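Local atomic coordinates of cytochrome C-type biogenesis protein ccmF (Thermus thermophilus, PDB entry 6ZMQ), a protein that binds heme b in the membrane and probably attaches heme to apocytochrome c as a lyase of cytochrome c maturation. Residues A[577-585]-A[606-614]. Sequence-based numbering, arbitrary orientation.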
# COMPACT_ATOMS: atom_id res chain seq x y z
N PRO A 577 -30.80 10.51 -10.49
CA PRO A 577 -29.64 9.63 -10.43
C PRO A 577 -29.99 8.17 -10.69
O PRO A 577 -31.15 7.75 -10.66
CB PRO A 577 -29.15 9.83 -8.99
CG PRO A 577 -30.40 9.89 -8.26
CD PRO A 577 -31.28 10.78 -9.12
N ARG A 578 -28.94 7.38 -10.94
CA ARG A 578 -29.05 6.00 -11.43
C ARG A 578 -27.97 5.12 -10.81
O ARG A 578 -26.90 4.95 -11.40
CB ARG A 578 -28.92 5.99 -12.96
CG ARG A 578 -30.07 6.60 -13.80
CD ARG A 578 -29.49 7.36 -14.99
NE ARG A 578 -30.48 8.15 -15.73
CZ ARG A 578 -31.28 7.64 -16.66
NH1 ARG A 578 -31.14 6.38 -17.03
NH2 ARG A 578 -32.16 8.41 -17.29
N LEU A 579 -28.27 4.49 -9.67
CA LEU A 579 -27.40 3.51 -9.03
C LEU A 579 -27.50 2.17 -9.74
O LEU A 579 -28.47 1.91 -10.46
CB LEU A 579 -27.77 3.33 -7.56
CG LEU A 579 -29.25 3.03 -7.37
CD1 LEU A 579 -29.45 2.21 -6.17
CD2 LEU A 579 -30.05 4.32 -7.20
N HIS A 580 -26.50 1.30 -9.55
CA HIS A 580 -26.37 0.19 -10.48
C HIS A 580 -26.45 -1.16 -9.77
O HIS A 580 -26.41 -1.24 -8.54
CB HIS A 580 -25.04 0.35 -11.19
CG HIS A 580 -25.05 0.03 -12.65
ND1 HIS A 580 -24.92 1.01 -13.61
CD2 HIS A 580 -25.09 -1.15 -13.32
CE1 HIS A 580 -24.93 0.46 -14.81
NE2 HIS A 580 -25.04 -0.85 -14.66
N PHE A 581 -26.58 -2.22 -10.57
CA PHE A 581 -26.54 -3.58 -10.03
C PHE A 581 -26.12 -4.52 -11.14
O PHE A 581 -26.54 -4.33 -12.29
CB PHE A 581 -27.91 -4.01 -9.52
CG PHE A 581 -27.87 -4.83 -8.27
CD1 PHE A 581 -26.82 -5.70 -8.02
CD2 PHE A 581 -28.90 -4.75 -7.36
CE1 PHE A 581 -26.80 -6.45 -6.87
CE2 PHE A 581 -28.88 -5.50 -6.20
CZ PHE A 581 -27.83 -6.36 -5.96
N TYR A 582 -25.35 -5.57 -10.81
CA TYR A 582 -25.07 -6.58 -11.82
C TYR A 582 -25.52 -7.95 -11.36
O TYR A 582 -24.89 -8.52 -10.45
CB TYR A 582 -23.59 -6.66 -12.17
CG TYR A 582 -23.00 -5.34 -12.50
CD1 TYR A 582 -23.53 -4.58 -13.54
CD2 TYR A 582 -21.87 -4.89 -11.85
CE1 TYR A 582 -22.99 -3.37 -13.85
CE2 TYR A 582 -21.29 -3.70 -12.19
CZ TYR A 582 -21.87 -2.93 -13.19
OH TYR A 582 -21.32 -1.72 -13.54
N PRO A 583 -26.37 -8.77 -12.17
CA PRO A 583 -26.67 -10.40 -12.31
C PRO A 583 -25.36 -10.46 -13.14
O PRO A 583 -25.41 -10.06 -14.26
CB PRO A 583 -28.06 -10.33 -12.92
CG PRO A 583 -28.59 -9.09 -12.32
CD PRO A 583 -27.52 -8.17 -12.82
N GLN A 584 -24.18 -10.76 -12.55
CA GLN A 584 -22.96 -10.88 -13.35
C GLN A 584 -22.75 -12.35 -13.68
O GLN A 584 -22.61 -13.17 -12.77
CB GLN A 584 -21.76 -10.26 -12.61
CG GLN A 584 -20.51 -10.07 -13.47
CD GLN A 584 -19.91 -8.66 -13.35
OE1 GLN A 584 -20.50 -7.79 -12.70
NE2 GLN A 584 -18.76 -8.44 -13.97
N MET A 585 -22.76 -12.68 -14.97
CA MET A 585 -22.87 -14.08 -15.42
C MET A 585 -21.65 -14.94 -15.08
O MET A 585 -21.80 -16.16 -14.90
CB MET A 585 -23.12 -14.10 -16.93
CG MET A 585 -24.31 -13.26 -17.41
SD MET A 585 -25.93 -13.87 -16.89
CE MET A 585 -26.54 -12.51 -15.89
N LEU A 606 -23.83 8.23 -0.56
CA LEU A 606 -23.64 6.98 -1.28
C LEU A 606 -24.96 6.23 -1.46
O LEU A 606 -25.63 5.91 -0.47
CB LEU A 606 -22.61 6.09 -0.58
CG LEU A 606 -22.16 4.71 -1.09
CD1 LEU A 606 -20.76 4.48 -0.58
CD2 LEU A 606 -23.01 3.49 -0.71
N MET A 607 -25.26 5.87 -2.71
CA MET A 607 -26.54 5.28 -3.10
C MET A 607 -26.33 3.86 -3.59
O MET A 607 -25.55 3.63 -4.53
CB MET A 607 -27.22 6.15 -4.15
CG MET A 607 -28.25 7.09 -3.56
SD MET A 607 -28.20 8.64 -4.45
CE MET A 607 -26.56 9.14 -3.90
N ASP A 608 -27.09 2.93 -2.98
CA ASP A 608 -26.94 1.49 -2.98
C ASP A 608 -28.25 0.81 -3.35
O ASP A 608 -29.34 1.33 -3.08
CB ASP A 608 -26.52 1.01 -1.58
CG ASP A 608 -25.38 0.05 -1.62
OD1 ASP A 608 -24.81 -0.09 -2.70
OD2 ASP A 608 -25.05 -0.55 -0.57
N PHE A 609 -28.13 -0.36 -3.96
CA PHE A 609 -29.31 -1.09 -4.46
C PHE A 609 -29.82 -2.15 -3.48
O PHE A 609 -31.01 -2.13 -3.21
CB PHE A 609 -28.96 -1.67 -5.82
CG PHE A 609 -30.15 -1.69 -6.72
CD1 PHE A 609 -31.35 -2.18 -6.25
CD2 PHE A 609 -30.04 -1.32 -8.04
CE1 PHE A 609 -32.45 -2.24 -7.09
CE2 PHE A 609 -31.14 -1.39 -8.87
CZ PHE A 609 -32.35 -1.84 -8.39
N ASP A 610 -28.92 -3.01 -3.00
CA ASP A 610 -29.14 -4.11 -2.03
C ASP A 610 -29.75 -5.32 -2.74
O ASP A 610 -29.02 -6.24 -3.01
CB ASP A 610 -29.71 -3.64 -0.70
CG ASP A 610 -28.61 -3.14 0.19
OD1 ASP A 610 -27.48 -3.24 -0.20
OD2 ASP A 610 -28.92 -2.68 1.27
N ARG A 611 -31.06 -5.43 -2.76
CA ARG A 611 -31.68 -6.37 -3.71
C ARG A 611 -32.63 -5.66 -4.65
O ARG A 611 -33.46 -4.87 -4.22
CB ARG A 611 -32.45 -7.45 -2.96
CG ARG A 611 -33.85 -7.68 -3.50
CD ARG A 611 -34.35 -8.95 -2.86
NE ARG A 611 -33.40 -9.95 -3.27
CZ ARG A 611 -33.19 -10.25 -4.53
NH1 ARG A 611 -32.31 -11.17 -4.87
NH2 ARG A 611 -33.88 -9.61 -5.45
N GLU A 612 -32.43 -5.90 -5.93
CA GLU A 612 -33.44 -5.50 -6.90
C GLU A 612 -34.29 -6.76 -6.95
O GLU A 612 -33.71 -7.79 -7.28
CB GLU A 612 -32.81 -5.39 -8.28
CG GLU A 612 -33.71 -5.92 -9.38
CD GLU A 612 -32.95 -6.41 -10.58
OE1 GLU A 612 -32.34 -7.46 -10.49
OE2 GLU A 612 -32.98 -5.73 -11.58
N LYS A 613 -35.54 -6.72 -6.53
CA LYS A 613 -36.38 -7.91 -6.61
C LYS A 613 -37.11 -7.86 -7.95
O LYS A 613 -36.94 -6.91 -8.73
CB LYS A 613 -37.32 -8.01 -5.40
CG LYS A 613 -37.60 -9.45 -4.96
CD LYS A 613 -38.56 -9.56 -3.78
CE LYS A 613 -37.94 -9.15 -2.45
NZ LYS A 613 -37.93 -10.24 -1.43
N GLY A 614 -37.95 -8.87 -8.22
CA GLY A 614 -38.50 -9.17 -9.53
C GLY A 614 -39.25 -8.09 -10.29
O GLY A 614 -39.01 -7.88 -11.48
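Phe581 and Phe609 carry this contact, a worked example of a strand region and the loop that follows another strand joined by side-chain packing, with no hydrogen bond between the segments. The two rings meet obliquely, their centroids 5.1 Å apart and their planes at 47°, with CD2 of Phe581 over one face of the Phe609 ring. The far end of the Phe581 ring reaches the backbone beyond Phe609, bringing the carbonyl O of Asp610 to its edge, near the ring plane, while CD2 of Phe581 lies 4.1 Å from CB of Glu612. With an alanine in place of Phe581 the ring is gone, which would probably open a gap beside the Phe609 ring and along the 610-612 backbone. Aliphatic packing continues the seam. With CG set between its backbone N and carbonyl carbon (chi1 52°), Leu579 sends CD1 toward the Asp608-Phe609 backbone, 3.9 Å from CB of Phe609; CB of Leu579 faces CB of Met607 at 4.5 Å. The side chain of Met607 then leads away, to Pro598 and Leu621. Strands 578-581 and 603-608 belong to different antiparallel sheets, so the contact joins the two sheets, the second partly through the loop after strand 603-608: Phe581 is hydrogen-bonded through its backbone to Val563 of strand 561-566, whereas Phe609 leans on Ala617 of strand 617-625.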